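Local coordinates for protein nucleoporin NUP170 (Chaetomium thermophilum, PDB 5HAX) that probably serves as a structural scaffold component of the nuclear pore complex, combining a beta-propeller-like region with a helical region, at residues Asp314-Ser326 with Leu337-Pro350. Residues are numbered along the deposited sequence; the frame is centred on the assembly and turned at random.
Sequences DTGCRLFLSATSS and LAPQSMQLQFVKFP
P339, a rigid apolar ring with no N-H to satisfy, packs its CB against the A323 methyl, and the next two residues form a classic beta bulge: Q340 N and, weakly, S341 N both turn to T324 O. M342, its CG anti to the backbone N (chi1 172°) and its chain bent only at chi3, lays CG 3.7 Å from L321 CD2 on the face shared with L319, L344 and V347. Q343, polar on an exposed face, exchanges two backbone bonds with S322. Branched L344 and V347 suit the buried apolar face: L344 CD1 comes within 3.7 Å of L319 CB. In a second classic bulge F320 O takes Q345 N at 3.2 Å and F346 N more weakly; Q345, bent at chi2, also sends NE2 weakly to S322 OG. F346, the bulge's second residue, lies alongside F320, CD1 3.6 Å from F320 CD2, the planes inclined at 52°. V347 touches L319 with its methyls and covers the F349 ring with CG1. K348 lays CG over one face of the R318 guanidinium, and E427 bridges to both cations. Water 1 joins R318 NE, G316 O and K348 O. Aliphatic packing thus backs aromatic, charged and uncharged polar groups, where the shared carboxylate probably offsets the like charges.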
loop_
_atom_site.group_PDB
_atom_site.type_symbol
_atom_site.label_atom_id
_atom_site.label_comp_id
_atom_site.label_asym_id
_atom_site.label_seq_id
_atom_site.Cartn_x
_atom_site.Cartn_y
_atom_site.Cartn_z
ATOM N N ASP A 314 14.030 -19.085 -6.882
ATOM C CA ASP A 314 13.209 -20.260 -6.610
ATOM C C ASP A 314 13.577 -20.935 -5.296
ATOM O O ASP A 314 12.829 -21.804 -4.841
ATOM C CB ASP A 314 13.301 -21.267 -7.765
ATOM C CG ASP A 314 14.729 -21.682 -8.083
ATOM O OD1 ASP A 314 14.963 -22.147 -9.217
ATOM O OD2 ASP A 314 15.614 -21.556 -7.214
ATOM N N THR A 315 14.692 -20.552 -4.676
ATOM C CA THR A 315 15.059 -21.032 -3.349
ATOM C C THR A 315 14.519 -20.143 -2.236
ATOM O O THR A 315 14.737 -20.448 -1.059
ATOM C CB THR A 315 16.583 -21.134 -3.226
ATOM O OG1 THR A 315 17.178 -19.882 -3.587
ATOM C CG2 THR A 315 17.122 -22.233 -4.133
ATOM N N GLY A 316 13.831 -19.057 -2.577
ATOM C CA GLY A 316 13.219 -18.193 -1.589
ATOM C C GLY A 316 14.056 -17.017 -1.144
ATOM O O GLY A 316 13.684 -16.353 -0.170
ATOM N N CYS A 317 15.169 -16.737 -1.819
ATOM C CA CYS A 317 15.997 -15.590 -1.474
ATOM C C CYS A 317 15.450 -14.339 -2.144
ATOM O O CYS A 317 15.120 -14.356 -3.333
ATOM C CB CYS A 317 17.444 -15.821 -1.905
ATOM S SG CYS A 317 18.245 -17.218 -1.094
ATOM N N ARG A 318 15.350 -13.259 -1.376
ATOM C CA ARG A 318 14.952 -11.956 -1.894
ATOM C C ARG A 318 16.219 -11.151 -2.162
ATOM O O ARG A 318 16.936 -10.780 -1.226
ATOM C CB ARG A 318 14.027 -11.237 -0.916
ATOM C CG ARG A 318 12.575 -11.686 -0.996
ATOM C CD ARG A 318 11.743 -11.100 0.136
ATOM N NE ARG A 318 11.878 -11.869 1.370
ATOM C CZ ARG A 318 11.442 -11.464 2.558
ATOM N NH1 ARG A 318 11.603 -12.240 3.621
ATOM N NH2 ARG A 318 10.844 -10.286 2.687
ATOM N N LEU A 319 16.492 -10.891 -3.439
ATOM C CA LEU A 319 17.649 -10.118 -3.870
ATOM C C LEU A 319 17.217 -8.671 -4.081
ATOM O O LEU A 319 16.335 -8.402 -4.901
ATOM C CB LEU A 319 18.235 -10.688 -5.162
ATOM C CG LEU A 319 18.368 -12.210 -5.263
ATOM C CD1 LEU A 319 18.891 -12.601 -6.641
ATOM C CD2 LEU A 319 19.274 -12.751 -4.172
ATOM N N PHE A 320 17.844 -7.750 -3.357
ATOM C CA PHE A 320 17.535 -6.328 -3.458
ATOM C C PHE A 320 18.649 -5.630 -4.230
ATOM O O PHE A 320 19.805 -5.625 -3.792
ATOM C CB PHE A 320 17.360 -5.713 -2.071
ATOM C CG PHE A 320 16.101 -6.151 -1.384
ATOM C CD1 PHE A 320 14.942 -5.401 -1.494
ATOM C CD2 PHE A 320 16.071 -7.323 -0.648
ATOM C CE1 PHE A 320 13.777 -5.804 -0.872
ATOM C CE2 PHE A 320 14.909 -7.734 -0.023
ATOM C CZ PHE A 320 13.759 -6.973 -0.137
ATOM N N LEU A 321 18.295 -5.043 -5.370
ATOM C CA LEU A 321 19.260 -4.452 -6.285
ATOM C C LEU A 321 19.123 -2.940 -6.306
ATOM O O LEU A 321 18.013 -2.402 -6.384
ATOM C CB LEU A 321 19.083 -4.988 -7.706
ATOM C CG LEU A 321 19.276 -6.495 -7.855
ATOM C CD1 LEU A 321 17.927 -7.174 -7.987
ATOM C CD2 LEU A 321 20.171 -6.811 -9.043
ATOM N N SER A 322 20.266 -2.267 -6.249
ATOM C CA SER A 322 20.341 -0.836 -6.477
ATOM C C SER A 322 20.572 -0.561 -7.956
ATOM O O SER A 322 20.954 -1.442 -8.727
ATOM C CB SER A 322 21.470 -0.217 -5.655
ATOM O OG SER A 322 22.728 -0.697 -6.102
ATOM N N ALA A 323 20.326 0.686 -8.344
ATOM C CA ALA A 323 20.663 1.170 -9.671
ATOM C C ALA A 323 21.123 2.612 -9.537
ATOM O O ALA A 323 20.604 3.358 -8.703
ATOM C CB ALA A 323 19.477 1.071 -10.636
ATOM N N THR A 324 22.104 2.995 -10.350
ATOM C CA THR A 324 22.706 4.317 -10.252
ATOM C C THR A 324 23.013 4.846 -11.641
ATOM O O THR A 324 23.374 4.084 -12.543
ATOM C CB THR A 324 23.990 4.286 -9.415
ATOM O OG1 THR A 324 24.894 3.310 -9.951
ATOM C CG2 THR A 324 23.677 3.942 -7.967
ATOM N N SER A 325 22.856 6.155 -11.804
ATOM C CA SER A 325 23.214 6.835 -13.036
ATOM C C SER A 325 24.687 7.212 -13.011
ATOM O O SER A 325 25.286 7.395 -11.946
ATOM C CB SER A 325 22.359 8.087 -13.233
ATOM O OG SER A 325 22.688 8.743 -14.444
ATOM N N SER A 326 25.274 7.322 -14.203
ATOM C CA SER A 326 26.673 7.720 -14.298
ATOM C C SER A 326 26.872 9.165 -13.863
ATOM O O SER A 326 27.944 9.516 -13.358
ATOM C CB SER A 326 27.174 7.525 -15.728
ATOM O OG SER A 326 26.778 6.264 -16.240
ATOM N N LEU A 337 16.267 11.129 -15.169
ATOM C CA LEU A 337 17.631 10.685 -15.422
ATOM C C LEU A 337 17.666 9.164 -15.434
ATOM O O LEU A 337 17.204 8.519 -14.488
ATOM C CB LEU A 337 18.589 11.232 -14.362
ATOM C CG LEU A 337 19.720 12.106 -14.904
ATOM C CD1 LEU A 337 20.486 12.738 -13.759
ATOM C CD2 LEU A 337 20.656 11.303 -15.793
ATOM N N ALA A 338 18.215 8.600 -16.501
ATOM C CA ALA A 338 18.224 7.151 -16.665
ATOM C C ALA A 338 19.402 6.545 -15.909
ATOM O O ALA A 338 20.518 7.065 -15.998
ATOM C CB ALA A 338 18.317 6.779 -18.141
ATOM N N PRO A 339 19.201 5.458 -15.166
ATOM C CA PRO A 339 20.342 4.735 -14.602
ATOM C C PRO A 339 21.090 3.989 -15.695
ATOM O O PRO A 339 20.577 3.757 -16.791
ATOM C CB PRO A 339 19.695 3.770 -13.605
ATOM C CG PRO A 339 18.345 3.514 -14.176
ATOM C CD PRO A 339 17.924 4.794 -14.850
ATOM N N GLN A 340 22.330 3.616 -15.382
ATOM C CA GLN A 340 23.176 2.892 -16.319
ATOM C C GLN A 340 23.861 1.686 -15.695
ATOM O O GLN A 340 24.573 0.964 -16.402
ATOM C CB GLN A 340 24.237 3.831 -16.915
ATOM C CG GLN A 340 23.655 4.977 -17.731
ATOM C CD GLN A 340 22.866 4.496 -18.938
ATOM O OE1 GLN A 340 23.107 3.406 -19.459
ATOM N NE2 GLN A 340 21.910 5.307 -19.383
ATOM N N SER A 341 23.657 1.439 -14.404
ATOM C CA SER A 341 24.274 0.320 -13.711
ATOM C C SER A 341 23.280 -0.243 -12.708
ATOM O O SER A 341 22.438 0.484 -12.175
ATOM C CB SER A 341 25.565 0.749 -13.001
ATOM O OG SER A 341 26.150 -0.331 -12.298
ATOM N N MET A 342 23.377 -1.550 -12.468
ATOM C CA MET A 342 22.541 -2.243 -11.498
ATOM C C MET A 342 23.395 -3.267 -10.768
ATOM O O MET A 342 24.167 -4.000 -11.394
ATOM C CB MET A 342 21.343 -2.935 -12.170
ATOM C CG MET A 342 20.541 -3.838 -11.237
ATOM S SD MET A 342 19.074 -4.542 -12.023
ATOM C CE MET A 342 18.016 -3.102 -12.126
ATOM N N GLN A 343 23.250 -3.320 -9.445
ATOM C CA GLN A 343 24.108 -4.154 -8.615
ATOM C C GLN A 343 23.303 -4.797 -7.498
ATOM O O GLN A 343 22.493 -4.135 -6.841
ATOM C CB GLN A 343 25.256 -3.328 -8.018
ATOM C CG GLN A 343 26.215 -4.128 -7.156
ATOM C CD GLN A 343 27.339 -3.277 -6.599
ATOM O OE1 GLN A 343 27.546 -2.142 -7.030
ATOM N NE2 GLN A 343 28.070 -3.820 -5.633
ATOM N N LEU A 344 23.539 -6.090 -7.282
ATOM C CA LEU A 344 22.966 -6.779 -6.133
ATOM C C LEU A 344 23.687 -6.335 -4.866
ATOM O O LEU A 344 24.888 -6.579 -4.708
ATOM C CB LEU A 344 23.063 -8.291 -6.310
ATOM C CG LEU A 344 22.705 -9.127 -5.077
ATOM C CD1 LEU A 344 21.343 -8.733 -4.526
ATOM C CD2 LEU A 344 22.736 -10.610 -5.409
ATOM N N GLN A 345 22.952 -5.690 -3.963
ATOM C CA GLN A 345 23.509 -5.082 -2.759
ATOM C C GLN A 345 23.168 -5.831 -1.482
ATOM O O GLN A 345 24.034 -5.990 -0.619
ATOM C CB GLN A 345 23.008 -3.638 -2.625
ATOM C CG GLN A 345 23.517 -2.683 -3.693
ATOM C CD GLN A 345 24.939 -2.223 -3.439
ATOM O OE1 GLN A 345 25.663 -2.816 -2.640
ATOM N NE2 GLN A 345 25.343 -1.153 -4.113
ATOM N N PHE A 346 21.926 -6.291 -1.338
ATOM C CA PHE A 346 21.428 -6.833 -0.082
ATOM C C PHE A 346 20.563 -8.055 -0.355
ATOM O O PHE A 346 19.820 -8.085 -1.340
ATOM C CB PHE A 346 20.627 -5.769 0.680
ATOM C CG PHE A 346 19.915 -6.295 1.887
ATOM C CD1 PHE A 346 18.579 -6.653 1.816
ATOM C CD2 PHE A 346 20.577 -6.430 3.092
ATOM C CE1 PHE A 346 17.920 -7.138 2.926
ATOM C CE2 PHE A 346 19.925 -6.916 4.206
ATOM C CZ PHE A 346 18.594 -7.272 4.124
ATOM N N VAL A 347 20.657 -9.054 0.523
ATOM C CA VAL A 347 19.902 -10.298 0.393
ATOM C C VAL A 347 19.178 -10.568 1.705
ATOM O O VAL A 347 19.800 -10.576 2.772
ATOM C CB VAL A 347 20.812 -11.493 0.043
ATOM C CG1 VAL A 347 19.985 -12.771 -0.090
ATOM C CG2 VAL A 347 21.590 -11.224 -1.234
ATOM N N LYS A 348 17.869 -10.810 1.620
ATOM C CA LYS A 348 17.094 -11.332 2.741
ATOM C C LYS A 348 16.907 -12.830 2.524
ATOM O O LYS A 348 16.202 -13.247 1.597
ATOM C CB LYS A 348 15.748 -10.619 2.870
ATOM C CG LYS A 348 14.986 -10.961 4.155
ATOM C CD LYS A 348 15.709 -10.438 5.402
ATOM C CE LYS A 348 15.202 -11.088 6.684
ATOM N NZ LYS A 348 13.996 -10.415 7.237
ATOM N N PHE A 349 17.543 -13.633 3.373
ATOM C CA PHE A 349 17.462 -15.078 3.253
ATOM C C PHE A 349 16.173 -15.610 3.878
ATOM O O PHE A 349 15.543 -14.937 4.696
ATOM C CB PHE A 349 18.673 -15.731 3.911
ATOM C CG PHE A 349 19.943 -15.591 3.116
ATOM C CD1 PHE A 349 20.210 -16.440 2.055
ATOM C CD2 PHE A 349 20.871 -14.612 3.432
ATOM C CE1 PHE A 349 21.375 -16.315 1.322
ATOM C CE2 PHE A 349 22.039 -14.482 2.702
ATOM C CZ PHE A 349 22.289 -15.336 1.646
ATOM N N PRO A 350 15.770 -16.824 3.512
ATOM C CA PRO A 350 14.462 -17.343 3.943
ATOM C C PRO A 350 14.413 -17.609 5.436
ATOM O O PRO A 350 15.453 -17.826 6.078
ATOM C CB PRO A 350 14.323 -18.657 3.155
ATOM C CG PRO A 350 15.312 -18.580 2.059
ATOM C CD PRO A 350 16.429 -17.723 2.550
HETATM O O HOH W 1 13.511 -14.152 1.757
#